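Local coordinates for putative Zn-dependent Alcohol Dehydrogenase (Rhodobacter sphaeroides, PDB 3IV6), which binds S-adenosylmethionine in a Rossmann-like fold and, although named an alcohol dehydrogenase, is probably a methyltransferase, at residues 146-158 with 213-225. Residues are numbered along the deposited sequence; the frame is centred on the assembly and turned at random.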
loop_
_atom_site.group_PDB
_atom_site.type_symbol
_atom_site.label_atom_id
_atom_site.label_comp_id
_atom_site.label_asym_id
_atom_site.label_seq_id
_atom_site.Cartn_x
_atom_site.Cartn_y
_atom_site.Cartn_z
ATOM N N ALA A 146 9.359 -2.558 -0.173
ATOM C CA ALA A 146 8.053 -2.117 0.357
ATOM C C ALA A 146 8.209 -1.057 1.452
ATOM O O ALA A 146 8.811 -1.319 2.483
ATOM C CB ALA A 146 7.253 -3.320 0.886
ATOM N N SER A 147 7.702 0.145 1.225
ATOM C CA SER A 147 7.839 1.172 2.246
ATOM C C SER A 147 6.619 1.142 3.155
ATOM O O SER A 147 5.540 0.817 2.711
ATOM C CB SER A 147 7.899 2.498 1.586
ATOM O OG SER A 147 6.646 2.726 0.979
ATOM N N VAL A 148 6.796 1.471 4.425
ATOM C CA VAL A 148 5.701 1.495 5.355
ATOM C C VAL A 148 5.738 2.772 6.172
ATOM O O VAL A 148 6.762 3.125 6.696
ATOM C CB VAL A 148 5.793 0.344 6.324
ATOM C CG1 VAL A 148 4.488 0.269 7.162
ATOM C CG2 VAL A 148 6.014 -0.954 5.549
ATOM N N LYS A 149 4.620 3.476 6.273
ATOM C CA LYS A 149 4.530 4.641 7.152
ATOM C C LYS A 149 4.439 4.181 8.602
ATOM O O LYS A 149 3.631 3.344 8.894
ATOM C CB LYS A 149 3.305 5.491 6.809
ATOM C CG LYS A 149 3.527 6.950 7.053
ATOM C CD LYS A 149 2.342 7.640 7.673
ATOM C CE LYS A 149 2.331 7.415 9.169
ATOM N NZ LYS A 149 3.446 8.161 9.834
ATOM N N LEU A 150 5.232 4.754 9.506
ATOM C CA LEU A 150 5.328 4.231 10.856
ATOM C C LEU A 150 4.743 5.160 11.905
ATOM O O LEU A 150 4.833 6.387 11.802
ATOM C CB LEU A 150 6.761 3.875 11.219
ATOM C CG LEU A 150 7.570 2.961 10.282
ATOM C CD1 LEU A 150 9.036 3.020 10.662
ATOM C CD2 LEU A 150 7.095 1.504 10.313
ATOM N N GLY A 151 4.123 4.539 12.907
ATOM C CA GLY A 151 3.453 5.234 13.989
ATOM C C GLY A 151 2.100 5.702 13.530
ATOM O O GLY A 151 1.596 5.205 12.545
ATOM N N PHE A 152 1.533 6.688 14.211
ATOM C CA PHE A 152 0.173 7.148 13.888
ATOM C C PHE A 152 0.141 8.171 12.788
ATOM O O PHE A 152 1.082 8.964 12.625
ATOM C CB PHE A 152 -0.548 7.724 15.130
ATOM C CG PHE A 152 -0.832 6.698 16.197
ATOM C CD1 PHE A 152 -1.695 5.630 15.948
ATOM C CD2 PHE A 152 -0.239 6.796 17.442
ATOM C CE1 PHE A 152 -1.939 4.683 16.926
ATOM C CE2 PHE A 152 -0.484 5.846 18.413
ATOM C CZ PHE A 152 -1.326 4.792 18.155
ATOM N N TYR A 153 -0.960 8.149 12.045
ATOM C CA TYR A 153 -1.303 9.230 11.125
ATOM C C TYR A 153 -1.845 10.466 11.889
ATOM O O TYR A 153 -2.283 10.358 13.035
ATOM C CB TYR A 153 -2.345 8.729 10.144
ATOM C CG TYR A 153 -1.808 7.827 9.049
ATOM C CD1 TYR A 153 -1.603 8.322 7.767
ATOM C CD2 TYR A 153 -1.514 6.491 9.285
ATOM C CE1 TYR A 153 -1.122 7.527 6.773
ATOM C CE2 TYR A 153 -1.022 5.682 8.284
ATOM C CZ TYR A 153 -0.835 6.212 7.033
ATOM O OH TYR A 153 -0.349 5.442 6.002
ATOM N N ASP A 154 -1.810 11.645 11.281
ATOM C CA ASP A 154 -2.354 12.819 11.953
ATOM C C ASP A 154 -3.803 12.561 12.329
ATOM O O ASP A 154 -4.225 12.817 13.457
ATOM C CB ASP A 154 -2.250 14.059 11.065
ATOM C CG ASP A 154 -0.791 14.535 10.870
ATOM O OD1 ASP A 154 -0.570 15.303 9.899
ATOM O OD2 ASP A 154 0.117 14.153 11.668
ATOM N N ILE A 155 -4.564 12.022 11.390
ATOM C CA ILE A 155 -5.932 11.651 11.679
ATOM C C ILE A 155 -6.062 10.684 12.857
ATOM O O ILE A 155 -7.112 10.606 13.489
ATOM C CB ILE A 155 -6.658 11.031 10.482
ATOM C CG1 ILE A 155 -8.113 10.763 10.891
ATOM C CG2 ILE A 155 -6.004 9.734 10.094
ATOM C CD1 ILE A 155 -9.048 10.322 9.781
ATOM N N ASP A 156 -5.019 9.932 13.153
ATOM C CA ASP A 156 -5.146 8.948 14.214
ATOM C C ASP A 156 -5.228 9.707 15.512
ATOM O O ASP A 156 -6.047 9.392 16.378
ATOM C CB ASP A 156 -3.957 7.970 14.244
ATOM C CG ASP A 156 -3.964 6.972 13.072
ATOM O OD1 ASP A 156 -5.023 6.871 12.406
ATOM O OD2 ASP A 156 -2.913 6.304 12.825
ATOM N N LEU A 157 -4.363 10.709 15.637
ATOM C CA LEU A 157 -4.332 11.575 16.809
ATOM C C LEU A 157 -5.722 12.277 17.078
ATOM O O LEU A 157 -6.200 12.328 18.204
ATOM C CB LEU A 157 -3.155 12.561 16.691
ATOM C CG LEU A 157 -1.718 11.994 16.559
ATOM C CD1 LEU A 157 -0.653 13.085 16.269
ATOM C CD2 LEU A 157 -1.290 11.170 17.774
ATOM N N LYS A 158 -6.386 12.785 16.048
ATOM C CA LYS A 158 -7.734 13.267 16.241
ATOM C C LYS A 158 -8.673 12.110 16.620
ATOM O O LYS A 158 -9.563 12.289 17.446
ATOM C CB LYS A 158 -8.257 13.983 14.996
ATOM C CG LYS A 158 -7.345 15.094 14.485
ATOM C CD LYS A 158 -7.783 16.489 14.935
ATOM C CE LYS A 158 -7.499 16.718 16.420
ATOM N NZ LYS A 158 -7.834 18.123 16.826
ATOM N N LYS A 213 -10.827 -1.992 8.235
ATOM C CA LYS A 213 -9.832 -1.928 9.298
ATOM C C LYS A 213 -8.447 -1.619 8.738
ATOM O O LYS A 213 -8.107 -2.036 7.631
ATOM C CB LYS A 213 -9.799 -3.243 10.081
ATOM C CG LYS A 213 -11.066 -3.525 10.872
ATOM C CD LYS A 213 -11.010 -4.891 11.535
ATOM C CE LYS A 213 -12.151 -5.072 12.523
ATOM N NZ LYS A 213 -12.020 -6.339 13.295
ATOM N N GLU A 214 -7.654 -0.883 9.509
ATOM C CA GLU A 214 -6.231 -0.657 9.170
ATOM C C GLU A 214 -5.331 -0.740 10.412
ATOM O O GLU A 214 -5.650 -0.198 11.464
ATOM C CB GLU A 214 -6.019 0.665 8.415
ATOM C CG GLU A 214 -6.392 0.584 6.923
ATOM C CD GLU A 214 -6.205 1.905 6.192
ATOM O OE1 GLU A 214 -5.804 2.869 6.872
ATOM O OE2 GLU A 214 -6.453 1.987 4.958
ATOM N N THR A 215 -4.224 -1.458 10.295
ATOM C CA THR A 215 -3.307 -1.601 11.415
ATOM C C THR A 215 -2.164 -0.574 11.353
ATOM O O THR A 215 -1.686 -0.257 10.278
ATOM C CB THR A 215 -2.744 -3.006 11.401
ATOM O OG1 THR A 215 -3.831 -3.940 11.528
ATOM C CG2 THR A 215 -1.692 -3.203 12.507
ATOM N N ARG A 216 -1.746 -0.023 12.494
ATOM C CA ARG A 216 -0.614 0.904 12.479
ATOM C C ARG A 216 0.628 0.137 12.874
ATOM O O ARG A 216 0.567 -0.762 13.707
ATOM C CB ARG A 216 -0.800 2.126 13.379
ATOM C CG ARG A 216 -1.911 3.136 12.982
ATOM C CD ARG A 216 -2.292 3.093 11.530
ATOM N NE ARG A 216 -3.243 4.163 11.183
ATOM C CZ ARG A 216 -3.846 4.281 9.998
ATOM N NH1 ARG A 216 -3.619 3.400 9.028
ATOM N NH2 ARG A 216 -4.672 5.278 9.772
ATOM N N PHE A 217 1.746 0.471 12.239
ATOM C CA PHE A 217 2.975 -0.268 12.475
ATOM C C PHE A 217 4.058 0.639 12.990
ATOM O O PHE A 217 4.152 1.792 12.589
ATOM C CB PHE A 217 3.479 -0.969 11.200
ATOM C CG PHE A 217 2.500 -1.940 10.594
ATOM C CD1 PHE A 217 2.555 -3.293 10.910
ATOM C CD2 PHE A 217 1.550 -1.506 9.669
ATOM C CE1 PHE A 217 1.643 -4.223 10.326
ATOM C CE2 PHE A 217 0.657 -2.399 9.086
ATOM C CZ PHE A 217 0.691 -3.772 9.423
ATOM N N ASP A 218 4.852 0.090 13.898
ATOM C CA ASP A 218 6.147 0.636 14.298
ATOM C C ASP A 218 7.159 -0.232 13.585
ATOM O O ASP A 218 6.811 -1.286 13.062
ATOM C CB ASP A 218 6.388 0.483 15.810
ATOM C CG ASP A 218 5.568 1.455 16.657
ATOM O OD1 ASP A 218 5.148 2.531 16.154
ATOM O OD2 ASP A 218 5.365 1.126 17.854
ATOM N N ASP A 219 8.411 0.205 13.584
ATOM C CA ASP A 219 9.484 -0.578 13.022
ATOM C C ASP A 219 9.487 -1.997 13.575
ATOM O O ASP A 219 9.600 -2.949 12.821
ATOM C CB ASP A 219 10.823 0.106 13.276
ATOM C CG ASP A 219 12.002 -0.680 12.706
ATOM O OD1 ASP A 219 12.050 -0.922 11.465
ATOM O OD2 ASP A 219 12.880 -1.061 13.523
ATOM N N GLU A 220 9.336 -2.159 14.879
ATOM C CA GLU A 220 9.253 -3.511 15.441
ATOM C C GLU A 220 8.076 -4.291 14.896
ATOM O O GLU A 220 8.110 -5.524 14.835
ATOM C CB GLU A 220 9.214 -3.509 16.979
ATOM C CG GLU A 220 10.596 -3.284 17.675
ATOM C CD GLU A 220 11.701 -4.310 17.265
ATOM O OE1 GLU A 220 11.483 -5.534 17.431
ATOM O OE2 GLU A 220 12.791 -3.891 16.795
ATOM N N ASP A 221 7.036 -3.581 14.483
ATOM C CA ASP A 221 5.843 -4.268 13.997
ATOM C C ASP A 221 6.059 -4.833 12.581
ATOM O O ASP A 221 5.580 -5.935 12.236
ATOM C CB ASP A 221 4.591 -3.366 14.116
ATOM C CG ASP A 221 4.168 -3.104 15.587
ATOM O OD1 ASP A 221 4.305 -4.019 16.424
ATOM O OD2 ASP A 221 3.692 -1.985 15.909
ATOM N N VAL A 222 6.821 -4.100 11.772
ATOM C CA VAL A 222 7.123 -4.547 10.419
ATOM C C VAL A 222 8.095 -5.719 10.479
ATOM O O VAL A 222 7.989 -6.673 9.734
ATOM C CB VAL A 222 7.747 -3.453 9.609
ATOM C CG1 VAL A 222 8.127 -3.996 8.267
ATOM C CG2 VAL A 222 6.789 -2.282 9.457
ATOM N N ARG A 223 9.031 -5.663 11.405
ATOM C CA ARG A 223 9.953 -6.759 11.559
ATOM C C ARG A 223 9.250 -8.024 12.026
ATOM O O ARG A 223 9.555 -9.129 11.548
ATOM C CB ARG A 223 11.109 -6.355 12.480
ATOM C CG ARG A 223 12.126 -5.484 11.772
ATOM C CD ARG A 223 13.240 -4.955 12.654
ATOM N NE ARG A 223 13.715 -3.692 12.076
ATOM C CZ ARG A 223 14.796 -3.564 11.304
ATOM N NH1 ARG A 223 15.549 -4.622 11.042
ATOM N NH2 ARG A 223 15.135 -2.378 10.808
ATOM N N ALA A 224 8.302 -7.862 12.947
ATOM C CA ALA A 224 7.514 -8.996 13.464
ATOM C C ALA A 224 6.660 -9.642 12.374
ATOM O O ALA A 224 6.451 -10.849 12.353
ATOM C CB ALA A 224 6.639 -8.540 14.569
ATOM N N LEU A 225 6.148 -8.806 11.491
ATOM C CA LEU A 225 5.350 -9.261 10.367
ATOM C C LEU A 225 6.145 -10.119 9.383
ATOM O O LEU A 225 5.691 -11.188 8.974
ATOM C CB LEU A 225 4.796 -8.033 9.650
ATOM C CG LEU A 225 4.138 -8.171 8.299
ATOM C CD1 LEU A 225 2.812 -8.757 8.538
ATOM C CD2 LEU A 225 3.997 -6.791 7.794
HETATM O O HOH W 1 1.358 2.963 10.769
#
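A salt bridge from Arg216 to Asp156 and backbone bonds, one direct and others through a water, between Lys149, Gly151 and Phe217 join two strand-to-helix connections, one leaving central-sheet strand 143-149, the other strand 213-215. Bending at chi2 (-23°), Arg216 grips the carboxylate side-on: NE reaches Asp156 OD2 at 2.7 Å and NH2 reaches Asp156 OD1 at 3.1 Å, each on a syn lone pair, the planes 32° apart. Asp156 OD2 also accepts Tyr153 N, from above the carboxylate plane. Over one guanidinium face lies Tyr153 CD2, 3.3 Å from Arg216 CZ, while Arg216 NH1 extends the salt-bridge network to Glu214 OE1. Strand 143-149 belongs to a seven-stranded sheet of order 3-2-1-4-5-7-6, as in class I methyltransferases, and the Tyr153 side chain, its OH hydrogen-bonded to Arg122 NH2, lies about 7 Å from the bound S-adenosylmethionine. A leucine in place of Arg216 would probably leave Asp156 without its charged mate and take one partner from Glu214. Gly151 N donates to Phe217 O at 2.8 Å, nearly straight (169°), and one water ties Lys149 O and Gly151 O to Phe217 N. Val222 CG2 meets Leu150 CD2 at 3.9 Å and Val148 CG1 at 4.1 Å, seating helix 219-226 against the strand's end.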